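Local coordinates for protein phytochrome Response Regulator RcpA (Tolypothrix sp. PCC 7601, PDB 1K68) that probably acts as the phosphorylatable, magnesium-binding receiver partner of a cyanobacterial phytochrome, passing on its light signal as a CheY-like homodimer, at residues 6-11 with 38-43; 15-20 with 123-128; 101-104 with 110-113. All coordinates share one frame; numbering follows the deposited sequence.

Contact 1: 6-11 with 38-43. With MG (magnesium ion), chain C.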
loop_
_atom_site.group_PDB
_atom_site.type_symbol
_atom_site.label_atom_id
_atom_site.label_comp_id
_atom_site.label_asym_id
_atom_site.label_seq_id
_atom_site.Cartn_x
_atom_site.Cartn_y
_atom_site.Cartn_z
ATOM N N PHE A 6 5.188 13.515 11.048
ATOM C CA PHE A 6 6.573 13.171 10.741
ATOM C C PHE A 6 6.767 11.678 11.011
ATOM O O PHE A 6 6.709 11.226 12.157
ATOM C CB PHE A 6 7.507 14.016 11.617
ATOM C CG PHE A 6 8.947 13.976 11.199
ATOM C CD1 PHE A 6 9.323 14.308 9.899
ATOM C CD2 PHE A 6 9.937 13.654 12.119
ATOM C CE1 PHE A 6 10.664 14.323 9.528
ATOM C CE2 PHE A 6 11.284 13.665 11.758
ATOM C CZ PHE A 6 11.650 14.002 10.459
ATOM N N LEU A 7 6.972 10.924 9.939
ATOM C CA LEU A 7 7.167 9.488 10.014
ATOM C C LEU A 7 8.639 9.154 9.845
ATOM O O LEU A 7 9.227 9.433 8.793
ATOM C CB LEU A 7 6.353 8.794 8.918
ATOM C CG LEU A 7 6.568 7.298 8.652
ATOM C CD1 LEU A 7 6.172 6.461 9.872
ATOM C CD2 LEU A 7 5.732 6.891 7.447
ATOM N N VAL A 8 9.230 8.585 10.896
ATOM C CA VAL A 8 10.630 8.179 10.891
ATOM C C VAL A 8 10.600 6.653 10.777
ATOM O O VAL A 8 10.363 5.949 11.765
ATOM C CB VAL A 8 11.343 8.600 12.194
ATOM C CG1 VAL A 8 12.829 8.276 12.092
ATOM C CG2 VAL A 8 11.139 10.094 12.452
ATOM N N GLU A 9 10.837 6.160 9.561
ATOM C CA GLU A 9 10.776 4.728 9.252
ATOM C C GLU A 9 11.581 4.407 7.989
ATOM O O GLU A 9 11.598 5.195 7.049
ATOM C CB GLU A 9 9.313 4.351 9.030
ATOM C CG GLU A 9 9.076 3.000 8.391
ATOM C CD GLU A 9 9.397 1.862 9.323
ATOM O OE1 GLU A 9 10.385 1.143 9.062
ATOM O OE2 GLU A 9 8.660 1.695 10.320
ATOM N N ASP A 10 12.240 3.253 7.952
ATOM C CA ASP A 10 13.032 2.893 6.770
ATOM C C ASP A 10 12.405 1.801 5.892
ATOM O O ASP A 10 12.704 1.711 4.705
ATOM C CB ASP A 10 14.446 2.475 7.190
ATOM C CG ASP A 10 14.451 1.273 8.100
ATOM O OD1 ASP A 10 13.590 1.221 8.997
ATOM O OD2 ASP A 10 15.318 0.388 7.932
ATOM N N ASN A 11 11.533 0.982 6.471
ATOM C CA ASN A 11 10.881 -0.092 5.723
ATOM C C ASN A 11 9.930 0.494 4.672
ATOM O O ASN A 11 8.869 1.023 5.008
ATOM C CB ASN A 11 10.117 -0.994 6.695
ATOM C CG ASN A 11 9.592 -2.251 6.041
ATOM O OD1 ASN A 11 8.667 -2.205 5.230
ATOM N ND2 ASN A 11 10.187 -3.389 6.386
ATOM N N MET A 38 19.379 9.993 12.038
ATOM C CA MET A 38 20.142 11.205 11.780
ATOM C C MET A 38 19.279 12.263 11.113
ATOM O O MET A 38 19.170 13.384 11.613
ATOM C CB MET A 38 21.355 10.893 10.900
ATOM C CG MET A 38 22.408 10.014 11.560
ATOM S SD MET A 38 23.101 10.744 13.056
ATOM C CE MET A 38 23.812 9.309 13.850
ATOM N N GLU A 39 18.666 11.906 9.986
ATOM C CA GLU A 39 17.808 12.841 9.266
ATOM C C GLU A 39 16.690 13.288 10.182
ATOM O O GLU A 39 16.279 14.448 10.166
ATOM C CB GLU A 39 17.187 12.190 8.028
ATOM C CG GLU A 39 18.180 11.663 7.023
ATOM C CD GLU A 39 19.316 12.625 6.780
ATOM O OE1 GLU A 39 19.047 13.802 6.449
ATOM O OE2 GLU A 39 20.478 12.193 6.921
ATOM N N ALA A 40 16.193 12.355 10.983
ATOM C CA ALA A 40 15.109 12.653 11.904
ATOM C C ALA A 40 15.461 13.841 12.791
ATOM O O ALA A 40 14.735 14.829 12.838
ATOM C CB ALA A 40 14.804 11.426 12.764
ATOM N N MET A 41 16.585 13.746 13.491
ATOM C CA MET A 41 16.997 14.823 14.378
ATOM C C MET A 41 17.325 16.113 13.629
ATOM O O MET A 41 16.962 17.198 14.076
ATOM C CB MET A 41 18.191 14.378 15.217
ATOM C CG MET A 41 17.867 13.234 16.168
ATOM S SD MET A 41 16.448 13.639 17.198
ATOM C CE MET A 41 17.206 14.824 18.323
ATOM N N ALA A 42 18.001 16.000 12.491
ATOM C CA ALA A 42 18.341 17.186 11.710
ATOM C C ALA A 42 17.062 17.934 11.331
ATOM O O ALA A 42 16.979 19.158 11.457
ATOM C CB ALA A 42 19.117 16.785 10.456
ATOM N N TYR A 43 16.063 17.185 10.873
ATOM C CA TYR A 43 14.785 17.762 10.470
ATOM C C TYR A 43 14.083 18.439 11.644
ATOM O O TYR A 43 13.587 19.561 11.519
ATOM C CB TYR A 43 13.879 16.666 9.886
ATOM C CG TYR A 43 12.599 17.170 9.253
ATOM C CD1 TYR A 43 12.482 17.298 7.868
ATOM C CD2 TYR A 43 11.506 17.531 10.040
ATOM C CE1 TYR A 43 11.306 17.773 7.285
ATOM C CE2 TYR A 43 10.329 18.007 9.467
ATOM C CZ TYR A 43 10.237 18.125 8.093
ATOM O OH TYR A 43 9.075 18.605 7.535
HETATM MG MG MG C . 13.175 -0.058 10.824
HETATM O O HOH W 1 13.846 -1.488 8.951
#
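Glu9 OE1 is gripped by the two backbone N-H groups that follow it in the chain. Asn11 N donates at 2.8 Å to Glu9 OE1 in a fairly straight bond (162°), meeting the oxygen on its anti side and close to the carboxylate plane; Asp10 N adds a weak, strongly bent bond to the same oxygen. The other carboxylate oxygen of Glu9 has its own partner, a salt bridge to Lys114. These bonds tie down the loop in which Asp10 coordinates the metal: Asp10 OD1 and a water lie 2.3 Å and 2.5 Å from the magnesium ion. Asp62, here an aspartyl phosphate, and Asn64 belong to the same site.

Upstream of that acidic loop, strand 6-8 runs nearly antiparallel to helix 38-43, and the contact turns apolar. The Phe6 ring lies over one face of Tyr43 as an offset stack, its centroid 4.4 Å from that of Tyr43 and the planes 20° apart. Phe6 CE1 makes the close approach, 3.4 Å from Tyr43 CD2, and sits towards the rim of the ring. Because CG of Phe6 is anti to its backbone N (chi1 -168°), the ring extends towards the helix, where its far edge also reaches the backbone of Ala40. Val8 sets both methyls against one carbon: CG1 is 3.8 Å and CG2 3.9 Å from Ala40 CB. The hydroxyl of Tyr43 is hydrogen-bonded to Lys4, which helps fix where the ring lies along the strand.

The chemistry thus divides along one short run of chain: a buried aromatic and aliphatic seam secures the strand to the helix, while beyond it the Glu9 carboxylate braces the turn from which Asp10 OD1 binds the magnesium ion.

Contact 2: 15-20 with 123-128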
loop_
_atom_site.group_PDB
_atom_site.type_symbol
_atom_site.label_atom_id
_atom_site.label_comp_id
_atom_site.label_asym_id
_atom_site.label_seq_id
_atom_site.Cartn_x
_atom_site.Cartn_y
_atom_site.Cartn_z
ATOM N N ILE A 15 6.291 2.024 5.039
ATOM C CA ILE A 15 6.136 3.419 4.677
ATOM C C ILE A 15 4.944 3.537 3.748
ATOM O O ILE A 15 4.090 4.409 3.925
ATOM C CB ILE A 15 7.395 3.965 3.968
ATOM C CG1 ILE A 15 8.539 4.092 4.973
ATOM C CG2 ILE A 15 7.089 5.319 3.335
ATOM C CD1 ILE A 15 9.869 4.490 4.361
ATOM N N ARG A 16 4.881 2.646 2.763
ATOM C CA ARG A 16 3.786 2.669 1.805
ATOM C C ARG A 16 2.448 2.522 2.514
ATOM O O ARG A 16 1.567 3.372 2.372
ATOM C CB ARG A 16 3.931 1.550 0.764
ATOM C CG ARG A 16 2.863 1.615 -0.323
ATOM C CD ARG A 16 3.010 0.535 -1.397
ATOM N NE ARG A 16 2.332 -0.717 -1.055
ATOM C CZ ARG A 16 2.930 -1.777 -0.516
ATOM N NH1 ARG A 16 4.232 -1.753 -0.254
ATOM N NH2 ARG A 16 2.224 -2.868 -0.241
ATOM N N LEU A 17 2.309 1.446 3.282
ATOM C CA LEU A 17 1.073 1.165 4.000
ATOM C C LEU A 17 0.671 2.308 4.935
ATOM O O LEU A 17 -0.471 2.774 4.913
ATOM C CB LEU A 17 1.228 -0.143 4.776
ATOM C CG LEU A 17 -0.012 -0.726 5.461
ATOM C CD1 LEU A 17 0.195 -2.212 5.681
ATOM C CD2 LEU A 17 -0.281 -0.009 6.776
ATOM N N ILE A 18 1.612 2.762 5.754
ATOM C CA ILE A 18 1.347 3.859 6.673
ATOM C C ILE A 18 0.869 5.093 5.911
ATOM O O ILE A 18 -0.094 5.740 6.318
ATOM C CB ILE A 18 2.612 4.200 7.496
ATOM C CG1 ILE A 18 2.970 3.013 8.392
ATOM C CG2 ILE A 18 2.370 5.445 8.339
ATOM C CD1 ILE A 18 4.250 3.191 9.193
ATOM N N GLN A 19 1.537 5.421 4.805
ATOM C CA GLN A 19 1.132 6.577 4.006
ATOM C C GLN A 19 -0.256 6.388 3.392
ATOM O O GLN A 19 -1.006 7.352 3.237
ATOM C CB GLN A 19 2.146 6.850 2.893
ATOM C CG GLN A 19 3.495 7.311 3.412
ATOM C CD GLN A 19 4.444 7.712 2.303
ATOM O OE1 GLN A 19 4.504 7.064 1.257
ATOM N NE2 GLN A 19 5.206 8.773 2.533
ATOM N N GLU A 20 -0.594 5.149 3.053
ATOM C CA GLU A 20 -1.898 4.841 2.466
ATOM C C GLU A 20 -3.009 4.977 3.496
ATOM O O GLU A 20 -4.087 5.503 3.202
ATOM C CB GLU A 20 -1.917 3.418 1.911
ATOM C CG GLU A 20 -1.002 3.211 0.732
ATOM C CD GLU A 20 -1.304 4.179 -0.379
ATOM O OE1 GLU A 20 -2.480 4.235 -0.794
ATOM O OE2 GLU A 20 -0.374 4.884 -0.830
ATOM N N GLN A 123 -5.487 -0.913 9.957
ATOM C CA GLN A 123 -6.515 -0.417 10.863
ATOM C C GLN A 123 -5.909 0.234 12.103
ATOM O O GLN A 123 -6.502 1.124 12.695
ATOM C CB GLN A 123 -7.468 -1.545 11.254
ATOM C CG GLN A 123 -8.348 -2.016 10.096
ATOM C CD GLN A 123 -9.132 -0.872 9.460
ATOM O OE1 GLN A 123 -9.818 -0.116 10.152
ATOM N NE2 GLN A 123 -9.034 -0.741 8.140
ATOM N N ILE A 124 -4.721 -0.205 12.491
ATOM C CA ILE A 124 -4.054 0.388 13.637
ATOM C C ILE A 124 -3.638 1.812 13.279
ATOM O O ILE A 124 -3.823 2.740 14.065
ATOM C CB ILE A 124 -2.812 -0.436 14.039
ATOM C CG1 ILE A 124 -3.241 -1.613 14.918
ATOM C CG2 ILE A 124 -1.799 0.436 14.750
ATOM C CD1 ILE A 124 -2.103 -2.479 15.373
ATOM N N VAL A 125 -3.076 1.994 12.089
ATOM C CA VAL A 125 -2.659 3.331 11.693
ATOM C C VAL A 125 -3.877 4.241 11.647
ATOM O O VAL A 125 -3.798 5.412 12.018
ATOM C CB VAL A 125 -1.960 3.325 10.323
ATOM C CG1 VAL A 125 -1.616 4.756 9.901
ATOM C CG2 VAL A 125 -0.696 2.477 10.399
ATOM N N LYS A 126 -5.009 3.697 11.202
ATOM C CA LYS A 126 -6.241 4.473 11.136
ATOM C C LYS A 126 -6.645 4.880 12.547
ATOM O O LYS A 126 -7.154 5.972 12.761
ATOM C CB LYS A 126 -7.376 3.660 10.494
ATOM C CG LYS A 126 -7.137 3.287 9.039
ATOM C CD LYS A 126 -6.953 4.517 8.159
ATOM C CE LYS A 126 -8.233 5.341 8.041
ATOM N NZ LYS A 126 -8.033 6.548 7.186
ATOM N N GLY A 127 -6.422 3.991 13.507
ATOM C CA GLY A 127 -6.766 4.313 14.878
ATOM C C GLY A 127 -5.859 5.414 15.399
ATOM O O GLY A 127 -6.291 6.299 16.136
ATOM N N ILE A 128 -4.591 5.357 15.014
ATOM C CA ILE A 128 -3.637 6.368 15.436
ATOM C C ILE A 128 -4.082 7.731 14.913
ATOM O O ILE A 128 -4.154 8.703 15.662
ATOM C CB ILE A 128 -2.230 6.043 14.907
ATOM C CG1 ILE A 128 -1.690 4.802 15.618
ATOM C CG2 ILE A 128 -1.286 7.229 15.123
ATOM C CD1 ILE A 128 -0.394 4.299 15.047
#
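Val125 reaches across from helix 118-135 and lays its two methyls over Leu17 and Ile18 of helix 12-23. With chi1 at 176°, CG1 stands across CB from the backbone N and comes against the facing helix backbone, 4.0 Å from Ile18 O. The other branch, CG2, lies between two side chains, 4.2 Å from Ile18 CG1 and 4.4 Å from Leu17 CD2. Ile18 divides its own branches: CG1 faces Val125, while CG2 is turned to Leu7 beneath, so one residue packs on both the neighbouring helix and the sheet. Leu17 turns its CD2 methyl to the valine, and more of its surface is taken up by Leu118, Leu121 and Phe122, earlier in the same partner helix.

The two backbones come close where the valine sits, with Ile18 CA 6.4 Å from Val125 CA. No hydrogen bond crosses between these two turns, and the carbon-to-carbon contacts are easy rather than tight. Toward the C-terminal end of helix 12-23 the interface becomes polar: Lys126, next to Val125, has its chain bent at chi2 and again at chi3, and brings NZ to the backbone carbonyls of Ala21 and Asn24. There the ammonium group would be expected to interact favourably with the helix dipole.

Helix 12-23 also meets the second subunit of the homodimer: Arg16 forms a salt bridge with Asp80 of that subunit, and Leu17, besides its contacts with helix 118-135, packs on Pro81 of that subunit. On the other helix, Ile124 and Ile128 rest on Ile112 of the edge strand. This pairing of the first and last helices on one face of a central parallel sheet is characteristic of the CheY-like receiver fold.

Contact 3: 101-104 with 110-113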
loop_
_atom_site.group_PDB
_atom_site.type_symbol
_atom_site.label_atom_id
_atom_site.label_comp_id
_atom_site.label_asym_id
_atom_site.label_seq_id
_atom_site.Cartn_x
_atom_site.Cartn_y
_atom_site.Cartn_z
ATOM N N PHE A 101 9.427 -0.945 28.073
ATOM C CA PHE A 101 9.694 -0.266 29.330
ATOM C C PHE A 101 10.523 0.990 29.121
ATOM O O PHE A 101 10.186 2.056 29.625
ATOM C CB PHE A 101 10.445 -1.190 30.289
ATOM C CG PHE A 101 10.757 -0.559 31.621
ATOM C CD1 PHE A 101 9.900 -0.724 32.706
ATOM C CD2 PHE A 101 11.883 0.242 31.780
ATOM C CE1 PHE A 101 10.162 -0.103 33.928
ATOM C CE2 PHE A 101 12.153 0.868 32.997
ATOM C CZ PHE A 101 11.289 0.697 34.071
ATOM N N HIS A 102 11.616 0.866 28.385
ATOM C CA HIS A 102 12.486 2.012 28.168
ATOM C C HIS A 102 11.769 3.154 27.457
ATOM O O HIS A 102 11.907 4.313 27.837
ATOM C CB HIS A 102 13.728 1.584 27.384
ATOM C CG HIS A 102 14.842 2.585 27.419
ATOM N ND1 HIS A 102 15.323 3.123 28.593
ATOM C CD2 HIS A 102 15.592 3.120 26.423
ATOM C CE1 HIS A 102 16.325 3.946 28.320
ATOM N NE2 HIS A 102 16.505 3.962 27.013
ATOM N N SER A 103 10.987 2.835 26.433
ATOM C CA SER A 103 10.277 3.875 25.697
ATOM C C SER A 103 9.340 4.668 26.600
ATOM O O SER A 103 9.311 5.896 26.553
ATOM C CB SER A 103 9.491 3.265 24.535
ATOM O OG SER A 103 10.369 2.707 23.571
ATOM N N TYR A 104 8.568 3.986 27.436
ATOM C CA TYR A 104 7.667 4.730 28.296
ATOM C C TYR A 104 8.459 5.497 29.342
ATOM O O TYR A 104 8.106 6.619 29.697
ATOM C CB TYR A 104 6.639 3.802 28.955
ATOM C CG TYR A 104 5.463 3.497 28.048
ATOM C CD1 TYR A 104 5.353 2.266 27.398
ATOM C CD2 TYR A 104 4.473 4.462 27.810
ATOM C CE1 TYR A 104 4.286 2.003 26.527
ATOM C CE2 TYR A 104 3.406 4.209 26.943
ATOM C CZ TYR A 104 3.322 2.977 26.310
ATOM O OH TYR A 104 2.271 2.711 25.469
ATOM N N CYS A 110 3.101 7.112 23.490
ATOM C CA CYS A 110 2.466 5.817 23.306
ATOM C C CYS A 110 3.346 4.856 22.523
ATOM O O CYS A 110 4.153 5.272 21.674
ATOM C CB CYS A 110 1.133 5.984 22.568
ATOM S SG CYS A 110 0.129 4.485 22.576
ATOM N N TYR A 111 3.179 3.563 22.801
ATOM C CA TYR A 111 3.951 2.526 22.118
ATOM C C TYR A 111 2.986 1.560 21.435
ATOM O O TYR A 111 2.053 1.048 22.060
ATOM C CB TYR A 111 4.820 1.780 23.140
ATOM C CG TYR A 111 5.853 0.829 22.569
ATOM C CD1 TYR A 111 7.221 1.106 22.684
ATOM C CD2 TYR A 111 5.474 -0.382 21.982
ATOM C CE1 TYR A 111 8.184 0.193 22.242
ATOM C CE2 TYR A 111 6.427 -1.295 21.532
ATOM C CZ TYR A 111 7.778 -1.003 21.672
ATOM O OH TYR A 111 8.721 -1.918 21.273
ATOM N N ILE A 112 3.203 1.317 20.148
ATOM C CA ILE A 112 2.340 0.406 19.406
ATOM C C ILE A 112 3.184 -0.572 18.603
ATOM O O ILE A 112 4.146 -0.183 17.942
ATOM C CB ILE A 112 1.402 1.168 18.438
ATOM C CG1 ILE A 112 0.497 2.119 19.225
ATOM C CG2 ILE A 112 0.559 0.174 17.646
ATOM C CD1 ILE A 112 -0.340 3.008 18.363
ATOM N N THR A 113 2.819 -1.846 18.670
ATOM C CA THR A 113 3.538 -2.872 17.936
ATOM C C THR A 113 2.859 -3.098 16.599
ATOM O O THR A 113 1.633 -3.197 16.524
ATOM C CB THR A 113 3.555 -4.198 18.703
ATOM O OG1 THR A 113 2.208 -4.629 18.924
ATOM C CG2 THR A 113 4.247 -4.026 20.046
#
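The last beta-alpha-beta unit of the receiver domain, strand 88-92 to helix 97-105 to strand 110-113, closes here, with two consecutive helical residues meeting the returning edge strand. Tyr104 lies across the start of the strand, and its OH accepts a hydrogen bond from Tyr111 N at 2.9 Å, bent to 144° at the hydrogen. Cys110 and Ile112 pair their backbones with strand 88-92, whereas Tyr111 N, on the outermost strand of this chain, is instead taken up by the phenol oxygen.

The same ring packs as it bonds. Tyr104 CE1 stands 3.4 Å from Tyr111 CB, and the two phenols cross at a slant without stacking. The sulfur of Cys110, whose CB points away from the helix, is a more distant neighbour, SG to Tyr104 OH being 4.0 Å.

Ser103 supplies the second point of contact. Its OG comes in at the edge of the Tyr111 ring, in plane, 3.6 Å from CE1, and Ser103 CB is equally far from Tyr111 CD1. That hydroxyl is hydrogen-bonded to the carbonyl of Asp99, one turn back in its own helix, which fixes its rotation against the ring. Chi1 of -170° swings the Tyr111 ring to the side opposite its own N and out to the helix, where its OH reaches the carbonyl of Ser94.

Tyr111 is therefore held at three places, backbone N, ring edge and hydroxyl. By its place on the fifth strand it probably corresponds to the switch aromatic of CheY-like proteins, and its inward hydroxyl bond is consistent with the phosphorylated, active-like state of this domain.

The three contacts hold opposite faces of one parallel sheet. Contacts 1 and 3 place helices 37-44 and 97-105 on one face; their centres are 18 Å apart and their nearest atoms about 9 Å. Contact 2 lies on the other face and touches both: Glu9 O lies 3.3 Å from Ile15 CD1, and Thr113 O 4.0 Å from Ile124 CD1. Contact 1 binds the magnesium ion directly through Asp10. The side chain of Ile18 in contact 2 is about 10 Å from the metal, and that of Tyr111 in contact 3 about 12 Å. Along the chain, contact 3 is nested within the loop that contact 2 closes.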